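Pectate lyase/Amb allergen (Acidovorax citrulli, PDB 4HWV) probably cleaves pectate, the polygalacturonate of plant cell walls, by calcium-dependent beta-elimination. Local coordinates at residues A128-A133 and W258-H263; L170-D175 and K482-A487; Y363-G368 and A396-A401. All blocks are in the same frame, centred on the assembly; numbering follows the deposited sequence.

Contact 1 (A128-A133 and W258-H263); sequences AYRPGA and WHETVH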
loop_
_atom_site.group_PDB
_atom_site.type_symbol
_atom_site.label_atom_id
_atom_site.label_comp_id
_atom_site.label_asym_id
_atom_site.label_seq_id
_atom_site.Cartn_x
_atom_site.Cartn_y
_atom_site.Cartn_z
ATOM N N ALA A 128 20.986 -2.181 -21.894
ATOM C CA ALA A 128 21.912 -3.300 -22.121
ATOM C C ALA A 128 21.202 -4.638 -22.220
ATOM O O ALA A 128 21.581 -5.486 -23.024
ATOM C CB ALA A 128 22.958 -3.357 -21.003
ATOM N N TYR A 129 20.179 -4.833 -21.392
ATOM C CA TYR A 129 19.675 -6.180 -21.156
ATOM C C TYR A 129 18.261 -6.456 -21.667
ATOM O O TYR A 129 17.790 -7.583 -21.571
ATOM C CB TYR A 129 19.815 -6.555 -19.669
ATOM C CG TYR A 129 21.235 -6.406 -19.168
ATOM C CD1 TYR A 129 22.307 -6.938 -19.895
ATOM C CD2 TYR A 129 21.511 -5.710 -18.001
ATOM C CE1 TYR A 129 23.621 -6.792 -19.454
ATOM C CE2 TYR A 129 22.806 -5.543 -17.558
ATOM C CZ TYR A 129 23.866 -6.073 -18.293
ATOM O OH TYR A 129 25.157 -5.904 -17.828
ATOM N N ARG A 130 17.602 -5.455 -22.241
ATOM C CA ARG A 130 16.307 -5.693 -22.881
ATOM C C ARG A 130 16.439 -6.821 -23.916
ATOM O O ARG A 130 17.499 -6.995 -24.542
ATOM C CB ARG A 130 15.761 -4.419 -23.538
ATOM C CG ARG A 130 16.610 -3.908 -24.686
ATOM C CD ARG A 130 16.081 -2.587 -25.260
ATOM N NE ARG A 130 16.939 -2.128 -26.354
ATOM C CZ ARG A 130 16.847 -2.539 -27.616
ATOM N NH1 ARG A 130 15.895 -3.396 -27.974
ATOM N NH2 ARG A 130 17.703 -2.079 -28.526
ATOM N N PRO A 131 15.376 -7.616 -24.087
ATOM C CA PRO A 131 15.492 -8.766 -25.001
ATOM C C PRO A 131 15.942 -8.395 -26.421
ATOM O O PRO A 131 16.697 -9.158 -27.029
ATOM C CB PRO A 131 14.074 -9.345 -25.005
ATOM C CG PRO A 131 13.549 -9.008 -23.650
ATOM C CD PRO A 131 14.079 -7.604 -23.382
ATOM N N GLY A 132 15.512 -7.247 -26.931
ATOM C CA GLY A 132 15.915 -6.803 -28.258
ATOM C C GLY A 132 17.401 -6.499 -28.391
ATOM O O GLY A 132 17.928 -6.483 -29.498
ATOM N N ALA A 133 18.083 -6.260 -27.277
ATOM C CA ALA A 133 19.505 -5.949 -27.281
ATOM C C ALA A 133 20.337 -7.159 -26.874
ATOM O O ALA A 133 21.358 -7.432 -27.480
ATOM C CB ALA A 133 19.799 -4.780 -26.332
ATOM N N TRP A 258 9.574 -3.295 -20.388
ATOM C CA TRP A 258 9.886 -3.563 -21.785
ATOM C C TRP A 258 8.715 -3.183 -22.667
ATOM O O TRP A 258 7.546 -3.369 -22.297
ATOM C CB TRP A 258 10.167 -5.043 -22.013
ATOM C CG TRP A 258 11.174 -5.714 -21.116
ATOM C CD1 TRP A 258 11.039 -6.970 -20.574
ATOM C CD2 TRP A 258 12.480 -5.246 -20.717
ATOM N NE1 TRP A 258 12.162 -7.306 -19.861
ATOM C CE2 TRP A 258 13.056 -6.267 -19.917
ATOM C CE3 TRP A 258 13.211 -4.058 -20.927
ATOM C CZ2 TRP A 258 14.324 -6.149 -19.346
ATOM C CZ3 TRP A 258 14.493 -3.954 -20.358
ATOM C CH2 TRP A 258 15.023 -4.995 -19.578
ATOM N N HIS A 259 9.023 -2.680 -23.856
ATOM C CA HIS A 259 7.991 -2.294 -24.816
ATOM C C HIS A 259 8.504 -2.624 -26.209
ATOM O O HIS A 259 8.885 -1.740 -26.999
ATOM C CB HIS A 259 7.566 -0.822 -24.672
ATOM C CG HIS A 259 8.706 0.140 -24.552
ATOM N ND1 HIS A 259 9.184 0.863 -25.622
ATOM C CD2 HIS A 259 9.464 0.496 -23.488
ATOM C CE1 HIS A 259 10.182 1.634 -25.219
ATOM N NE2 HIS A 259 10.373 1.428 -23.931
ATOM N N GLU A 260 8.499 -3.922 -26.494
ATOM C CA GLU A 260 8.999 -4.444 -27.759
ATOM C C GLU A 260 8.505 -5.859 -27.904
ATOM O O GLU A 260 8.096 -6.500 -26.921
ATOM C CB GLU A 260 10.535 -4.403 -27.805
ATOM C CG GLU A 260 11.235 -5.127 -26.627
ATOM C CD GLU A 260 12.758 -4.977 -26.682
ATOM O OE1 GLU A 260 13.253 -4.058 -27.378
ATOM O OE2 GLU A 260 13.465 -5.777 -26.057
ATOM N N THR A 261 8.516 -6.330 -29.147
ATOM C CA THR A 261 8.227 -7.725 -29.464
ATOM C C THR A 261 9.473 -8.373 -30.048
ATOM O O THR A 261 10.077 -7.853 -30.988
ATOM C CB THR A 261 7.042 -7.829 -30.435
ATOM O OG1 THR A 261 5.880 -7.288 -29.784
ATOM C CG2 THR A 261 6.794 -9.282 -30.826
ATOM N N VAL A 262 9.873 -9.502 -29.468
ATOM C CA VAL A 262 11.092 -10.187 -29.858
ATOM C C VAL A 262 10.750 -11.670 -29.876
ATOM O O VAL A 262 10.098 -12.163 -28.951
ATOM C CB VAL A 262 12.263 -9.901 -28.848
ATOM C CG1 VAL A 262 13.566 -10.512 -29.355
ATOM C CG2 VAL A 262 12.448 -8.395 -28.595
ATOM N N HIS A 263 11.171 -12.370 -30.928
ATOM C CA HIS A 263 10.809 -13.778 -31.145
ATOM C C HIS A 263 9.339 -14.089 -30.814
ATOM O O HIS A 263 9.025 -15.066 -30.137
ATOM C CB HIS A 263 11.790 -14.754 -30.452
ATOM C CG HIS A 263 11.997 -14.487 -28.995
ATOM N ND1 HIS A 263 11.053 -14.798 -28.041
ATOM C CD2 HIS A 263 13.046 -13.950 -28.324
ATOM C CE1 HIS A 263 11.499 -14.448 -26.848
ATOM N NE2 HIS A 263 12.709 -13.932 -26.991
#
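Arg130 and Glu260 each start with CG between their own backbone N and carbonyl carbon (chi1 64° and 55°), and both chains then run extended, crossing at about a right angle. That crossing brings the two charged ends together: Arg130 NH1 lies 2.8 Å from Glu260 OE1 in a salt bridge that uses the syn lone pair of OE1, although the bond is bent, with 132° at the hydrogen. The other carboxylate oxygen goes to the backbone, since Gly132 N donates to Glu260 OE2 at 2.7 Å from above the carboxylate plane. This bond is the straighter of the two. One carboxylate is therefore gripped at both oxygens, by a side chain and by a main-chain N-H.

The N-H belongs to the first turn of helix 131-134, for which Arg130 is the N-cap residue. A negative group at this helix start would be expected to be electrostatically favourable. Helix 131-134 is thereby joined to the loop leading into the short hairpin of strands 261-262 and 265-266, the centre of the contact lying about 31 Å from the centre of the chain.

Beside the polar pair, the indole of Trp258 is layered against Arg130 and Pro131, where helix 118-129 gives way to helix 131-134. Pro131 CD stands 3.8 Å from the centroid of its five-membered ring, almost on the ring normal, and Arg130 CA lies over the six-membered ring, both being CH-pi contacts on one face. Trp222 and Trp212 also pack against this indole. Farther along, Val262 CG2 lies 3.7 Å from Gly132 N and 4.1 Å from Pro131 CB.

Contact 2 (L170-D175 and K482-A487); sequences LGIGTD and KLEGPA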
loop_
_atom_site.group_PDB
_atom_site.type_symbol
_atom_site.label_atom_id
_atom_site.label_comp_id
_atom_site.label_asym_id
_atom_site.label_seq_id
_atom_site.Cartn_x
_atom_site.Cartn_y
_atom_site.Cartn_z
ATOM N N LEU A 170 8.484 -11.944 19.731
ATOM C CA LEU A 170 7.097 -11.877 20.183
ATOM C C LEU A 170 6.615 -10.440 20.068
ATOM O O LEU A 170 7.126 -9.556 20.743
ATOM C CB LEU A 170 6.972 -12.368 21.642
ATOM C CG LEU A 170 7.445 -13.808 21.902
ATOM C CD1 LEU A 170 7.387 -14.117 23.391
ATOM C CD2 LEU A 170 6.666 -14.880 21.118
ATOM N N GLY A 171 5.674 -10.188 19.171
ATOM C CA GLY A 171 5.141 -8.841 19.061
ATOM C C GLY A 171 4.404 -8.403 20.317
ATOM O O GLY A 171 3.716 -9.210 20.941
ATOM N N ILE A 172 4.515 -7.115 20.658
ATOM C CA ILE A 172 3.711 -6.543 21.738
ATOM C C ILE A 172 2.407 -5.961 21.193
ATOM O O ILE A 172 2.410 -5.153 20.253
ATOM C CB ILE A 172 4.479 -5.410 22.453
ATOM C CG1 ILE A 172 5.714 -5.987 23.155
ATOM C CG2 ILE A 172 3.570 -4.652 23.418
ATOM C CD1 ILE A 172 6.697 -4.932 23.640
ATOM N N GLY A 173 1.279 -6.352 21.782
ATOM C CA GLY A 173 0.044 -5.627 21.487
ATOM C C GLY A 173 -0.502 -5.920 20.099
ATOM O O GLY A 173 -0.387 -7.035 19.578
ATOM N N THR A 174 -1.106 -4.908 19.496
ATOM C CA THR A 174 -1.807 -5.089 18.231
ATOM C C THR A 174 -1.102 -4.409 17.068
ATOM O O THR A 174 -1.605 -4.432 15.947
ATOM C CB THR A 174 -3.234 -4.536 18.335
ATOM O OG1 THR A 174 -3.169 -3.160 18.724
ATOM C CG2 THR A 174 -4.058 -5.323 19.372
ATOM N N ASP A 175 0.065 -3.813 17.311
ATOM C CA ASP A 175 0.728 -3.026 16.276
ATOM C C ASP A 175 2.225 -3.291 16.152
ATOM O O ASP A 175 2.973 -2.434 15.675
ATOM C CB ASP A 175 0.444 -1.537 16.482
ATOM C CG ASP A 175 1.013 -1.004 17.775
ATOM O OD1 ASP A 175 1.453 -1.791 18.634
ATOM O OD2 ASP A 175 1.000 0.228 17.934
ATOM N N LYS A 482 -4.171 -10.594 17.887
ATOM C CA LYS A 482 -5.225 -11.429 18.445
ATOM C C LYS A 482 -4.844 -12.000 19.818
ATOM O O LYS A 482 -5.660 -12.051 20.732
ATOM C CB LYS A 482 -5.535 -12.576 17.478
ATOM C CG LYS A 482 -5.987 -12.146 16.103
ATOM C CD LYS A 482 -7.367 -11.485 16.149
ATOM C CE LYS A 482 -7.829 -11.099 14.757
ATOM N NZ LYS A 482 -9.128 -10.404 14.787
ATOM N N LEU A 483 -3.594 -12.420 19.970
ATOM C CA LEU A 483 -3.115 -13.019 21.217
ATOM C C LEU A 483 -3.062 -12.060 22.390
ATOM O O LEU A 483 -3.169 -12.487 23.555
ATOM C CB LEU A 483 -1.718 -13.605 21.016
ATOM C CG LEU A 483 -1.649 -14.884 20.176
ATOM C CD1 LEU A 483 -0.198 -15.239 19.917
ATOM C CD2 LEU A 483 -2.338 -16.042 20.910
ATOM N N GLU A 484 -2.828 -10.779 22.095
ATOM C CA GLU A 484 -2.708 -9.768 23.139
ATOM C C GLU A 484 -3.658 -8.615 22.891
ATOM O O GLU A 484 -3.994 -8.305 21.740
ATOM C CB GLU A 484 -1.271 -9.221 23.208
ATOM C CG GLU A 484 -0.234 -10.231 23.655
ATOM C CD GLU A 484 1.137 -9.613 23.929
ATOM O OE1 GLU A 484 1.369 -8.424 23.592
ATOM O OE2 GLU A 484 1.979 -10.322 24.504
ATOM N N GLY A 485 -4.066 -7.966 23.976
ATOM C CA GLY A 485 -4.742 -6.687 23.882
ATOM C C GLY A 485 -3.769 -5.579 23.527
ATOM O O GLY A 485 -2.553 -5.783 23.495
ATOM N N PRO A 486 -4.296 -4.380 23.260
ATOM C CA PRO A 486 -3.422 -3.266 22.888
ATOM C C PRO A 486 -2.558 -2.825 24.060
ATOM O O PRO A 486 -2.932 -2.990 25.226
ATOM C CB PRO A 486 -4.413 -2.156 22.516
ATOM C CG PRO A 486 -5.634 -2.490 23.274
ATOM C CD PRO A 486 -5.712 -3.985 23.296
ATOM N N ALA A 487 -1.396 -2.273 23.747
ATOM C CA ALA A 487 -0.503 -1.755 24.774
ATOM C C ALA A 487 -1.171 -0.575 25.455
ATOM O O ALA A 487 -1.898 0.177 24.810
ATOM C CB ALA A 487 0.807 -1.332 24.156
HETATM O O HOH W 1 4.515 -9.534 23.735
HETATM O O HOH W 2 -0.756 -2.310 20.822
#
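Gly173 and Pro486 mark the closest backbone approach, their CA atoms 4.4 Å apart, with the touching parts of the two segments running 79° from each other. Ile172 to Asp175 form a type II' beta turn, and Gly173, with its positive phi, takes the second position. Gly173 CA makes a CA-H...O contact with Gly485 O at 3.3 Å; this buried carbonyl has no conventional partner in the model. A CB on Gly173 would crowd Ala487 N.

Glu484 carries the polar part. Its CG is anti to the carbonyl carbon (chi1 -66°), and the extended chain beyond carries OE1 to Gly173 N, which donates to it at 2.8 Å, practically straight at 176° and meeting the oxygen nearly along its C-O axis. Water 1 extends the link, donating to Glu484 OE2 at 2.8 Å and to Gly171 O. At the turn itself, water 2 accepts from Thr174 N at 2.9 Å and from Ala487 N at 3.0 Å while donating to Asp175 OD1. Thr174 CG2 rests 3.8 Å from Glu484 O, and its side chain lies beside the Pro486 ring, pointing the same way.

Gly16 N and Ile18 N of the amino-terminal segment also donate to the Glu484 carboxylate, so the tail after helix 470-477 meets both that segment and the turn that follows strand 167-171. This strand runs parallel between strands 79-83 and 192-198 of the beta-helix, and Asn199, just after the latter, holds Gly171 O and Gly173 O.

Contact 3 (Y363-G368 and A396-A401); sequences YPWLAG and ADVANA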
loop_
_atom_site.group_PDB
_atom_site.type_symbol
_atom_site.label_atom_id
_atom_site.label_comp_id
_atom_site.label_asym_id
_atom_site.label_seq_id
_atom_site.Cartn_x
_atom_site.Cartn_y
_atom_site.Cartn_z
ATOM N N TYR A 363 -3.651 -9.476 -7.125
ATOM C CA TYR A 363 -2.994 -10.775 -7.032
ATOM C C TYR A 363 -3.973 -11.858 -7.455
ATOM O O TYR A 363 -4.410 -12.662 -6.644
ATOM C CB TYR A 363 -2.495 -11.027 -5.609
ATOM C CG TYR A 363 -1.378 -10.100 -5.199
ATOM C CD1 TYR A 363 -0.060 -10.344 -5.603
ATOM C CD2 TYR A 363 -1.635 -8.981 -4.401
ATOM C CE1 TYR A 363 0.974 -9.504 -5.230
ATOM C CE2 TYR A 363 -0.609 -8.117 -4.026
ATOM C CZ TYR A 363 0.697 -8.388 -4.431
ATOM O OH TYR A 363 1.739 -7.554 -4.072
ATOM N N PRO A 364 -4.338 -11.870 -8.743
ATOM C CA PRO A 364 -5.314 -12.883 -9.178
ATOM C C PRO A 364 -4.791 -14.289 -8.913
ATOM O O PRO A 364 -3.614 -14.566 -9.112
ATOM C CB PRO A 364 -5.443 -12.644 -10.700
ATOM C CG PRO A 364 -4.852 -11.290 -10.930
ATOM C CD PRO A 364 -3.791 -11.100 -9.866
ATOM N N TRP A 365 -5.675 -15.169 -8.474
ATOM C CA TRP A 365 -5.318 -16.553 -8.232
ATOM C C TRP A 365 -4.828 -17.236 -9.510
ATOM O O TRP A 365 -5.505 -17.237 -10.554
ATOM C CB TRP A 365 -6.543 -17.295 -7.742
ATOM C CG TRP A 365 -6.352 -18.755 -7.419
ATOM C CD1 TRP A 365 -6.281 -19.800 -8.308
ATOM C CD2 TRP A 365 -6.261 -19.335 -6.108
ATOM N NE1 TRP A 365 -6.142 -20.984 -7.634
ATOM C CE2 TRP A 365 -6.135 -20.728 -6.282
ATOM C CE3 TRP A 365 -6.266 -18.807 -4.806
ATOM C CZ2 TRP A 365 -6.037 -21.603 -5.212
ATOM C CZ3 TRP A 365 -6.178 -19.683 -3.749
ATOM C CH2 TRP A 365 -6.065 -21.070 -3.957
ATOM N N LEU A 366 -3.657 -17.851 -9.399
ATOM C CA LEU A 366 -3.113 -18.674 -10.470
ATOM C C LEU A 366 -3.112 -20.161 -10.089
ATOM O O LEU A 366 -3.581 -21.000 -10.858
ATOM C CB LEU A 366 -1.694 -18.220 -10.834
ATOM C CG LEU A 366 -1.016 -19.080 -11.903
ATOM C CD1 LEU A 366 -1.749 -19.049 -13.250
ATOM C CD2 LEU A 366 0.413 -18.601 -12.055
ATOM N N ALA A 367 -2.583 -20.488 -8.913
ATOM C CA ALA A 367 -2.481 -21.880 -8.463
ATOM C C ALA A 367 -2.582 -21.915 -6.954
ATOM O O ALA A 367 -2.246 -20.930 -6.273
ATOM C CB ALA A 367 -1.159 -22.505 -8.914
ATOM N N GLY A 368 -3.000 -23.069 -6.449
ATOM C CA GLY A 368 -3.104 -23.295 -5.019
ATOM C C GLY A 368 -1.935 -24.114 -4.514
ATOM O O GLY A 368 -0.814 -23.606 -4.378
ATOM N N ALA A 396 -9.169 -28.391 -10.360
ATOM C CA ALA A 396 -7.905 -28.229 -11.070
ATOM C C ALA A 396 -7.260 -26.858 -10.914
ATOM O O ALA A 396 -6.080 -26.714 -11.202
ATOM C CB ALA A 396 -8.077 -28.573 -12.540
ATOM N N ASP A 397 -8.018 -25.851 -10.471
ATOM C CA ASP A 397 -7.424 -24.541 -10.193
ATOM C C ASP A 397 -6.713 -24.529 -8.846
ATOM O O ASP A 397 -5.928 -23.622 -8.560
ATOM C CB ASP A 397 -8.485 -23.430 -10.171
ATOM C CG ASP A 397 -9.203 -23.268 -11.500
ATOM O OD1 ASP A 397 -8.536 -23.233 -12.559
ATOM O OD2 ASP A 397 -10.442 -23.166 -11.484
ATOM N N VAL A 398 -7.008 -25.526 -8.017
ATOM C CA VAL A 398 -6.621 -25.503 -6.606
ATOM C C VAL A 398 -5.450 -26.430 -6.282
ATOM O O VAL A 398 -4.704 -26.184 -5.338
ATOM C CB VAL A 398 -7.849 -25.803 -5.705
ATOM C CG1 VAL A 398 -7.490 -25.806 -4.215
ATOM C CG2 VAL A 398 -8.947 -24.788 -5.989
ATOM N N ALA A 399 -5.273 -27.485 -7.073
ATOM C CA ALA A 399 -4.105 -28.341 -6.912
ATOM C C ALA A 399 -3.587 -28.759 -8.270
ATOM O O ALA A 399 -4.370 -29.050 -9.174
ATOM C CB ALA A 399 -4.437 -29.568 -6.082
ATOM N N ASN A 400 -2.269 -28.817 -8.395
ATOM C CA ASN A 400 -1.616 -29.297 -9.618
ATOM C C ASN A 400 -0.321 -30.017 -9.265
ATOM O O ASN A 400 0.023 -30.132 -8.092
ATOM C CB ASN A 400 -1.412 -28.167 -10.646
ATOM C CG ASN A 400 -0.485 -27.074 -10.155
ATOM O OD1 ASN A 400 -0.080 -27.061 -9.014
ATOM N ND2 ASN A 400 -0.202 -26.116 -11.014
ATOM N N ALA A 401 0.398 -30.494 -10.273
ATOM C CA ALA A 401 1.616 -31.270 -10.056
ATOM C C ALA A 401 2.705 -30.840 -11.022
ATOM O O ALA A 401 2.418 -30.460 -12.154
ATOM C CB ALA A 401 1.336 -32.751 -10.220
HETATM O O HOH W 3 -6.465 -20.678 -11.915
#
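Trp365 and Asp397 meet across successive coils of the right-handed parallel beta-helix of this lyase family, just ahead of strands 369-371 and 399-401, which are parallel neighbours in a four-stranded sheet. In Trp365 CG is anti to the backbone N (chi1 -179°), and the nitrogen edge of the indole faces the next coil. Trp365 NE1 donates to Asp397 O at 2.8 Å with 171° at the hydrogen. The acceptor lies in the plane of the indole, whereas the donor stands 43° above the carbonyl plane, so the bond is straight at the tryptophan but reaches the oxygen from above.

The same edge continues into apolar packing, with Trp365 CZ2 at 4.2 Å from Val398 CA and 4.4 Å from Val398 CG2. Ala367 O sits 3.9 Å above one face of the indole, toward its rim, and is itself bonded by Gln338. Farther along, Gly368 CA makes a CA-H...O contact with Val398 O at 3.3 Å; lacking a side chain on the side turned to this carbonyl, the glycine lets the backbones close up. Water 3 donates to Leu366 O at 3.1 Å and, weakly, to Asp397 OD1. The main hold on the Asp397 carboxylate comes from within its own loop, where OD2 takes Arg394 N and forms a salt bridge with Arg391.

Strand 376-387 borders the contact, its Leu386 meeting Trp365 and its Val384 meeting Val398, while helix 438-445 packs on Val398 and Ala399.

How the contacts relate
The three contacts are spread over the molecule without touching. Contacts 1 and 2 lie on opposite sides of the chain's centre, their own centres about 49 Å apart; contact 3 lies about 30 Å from contact 1 and about 33 Å from contact 2, centre to centre. Along the chain, contacts 1 and 2 interleave, contact 1 closes before contact 3 opens, and contact 3 is nested within the loop closed by contact 2. They share no strand: contact 3 joins neighbouring coils, whereas contacts 1 and 2 bring outlying loops and the carboxy-terminal tail together with parts distant in sequence. None lies at the calcium site of Asp227, Asp278 and Asp282.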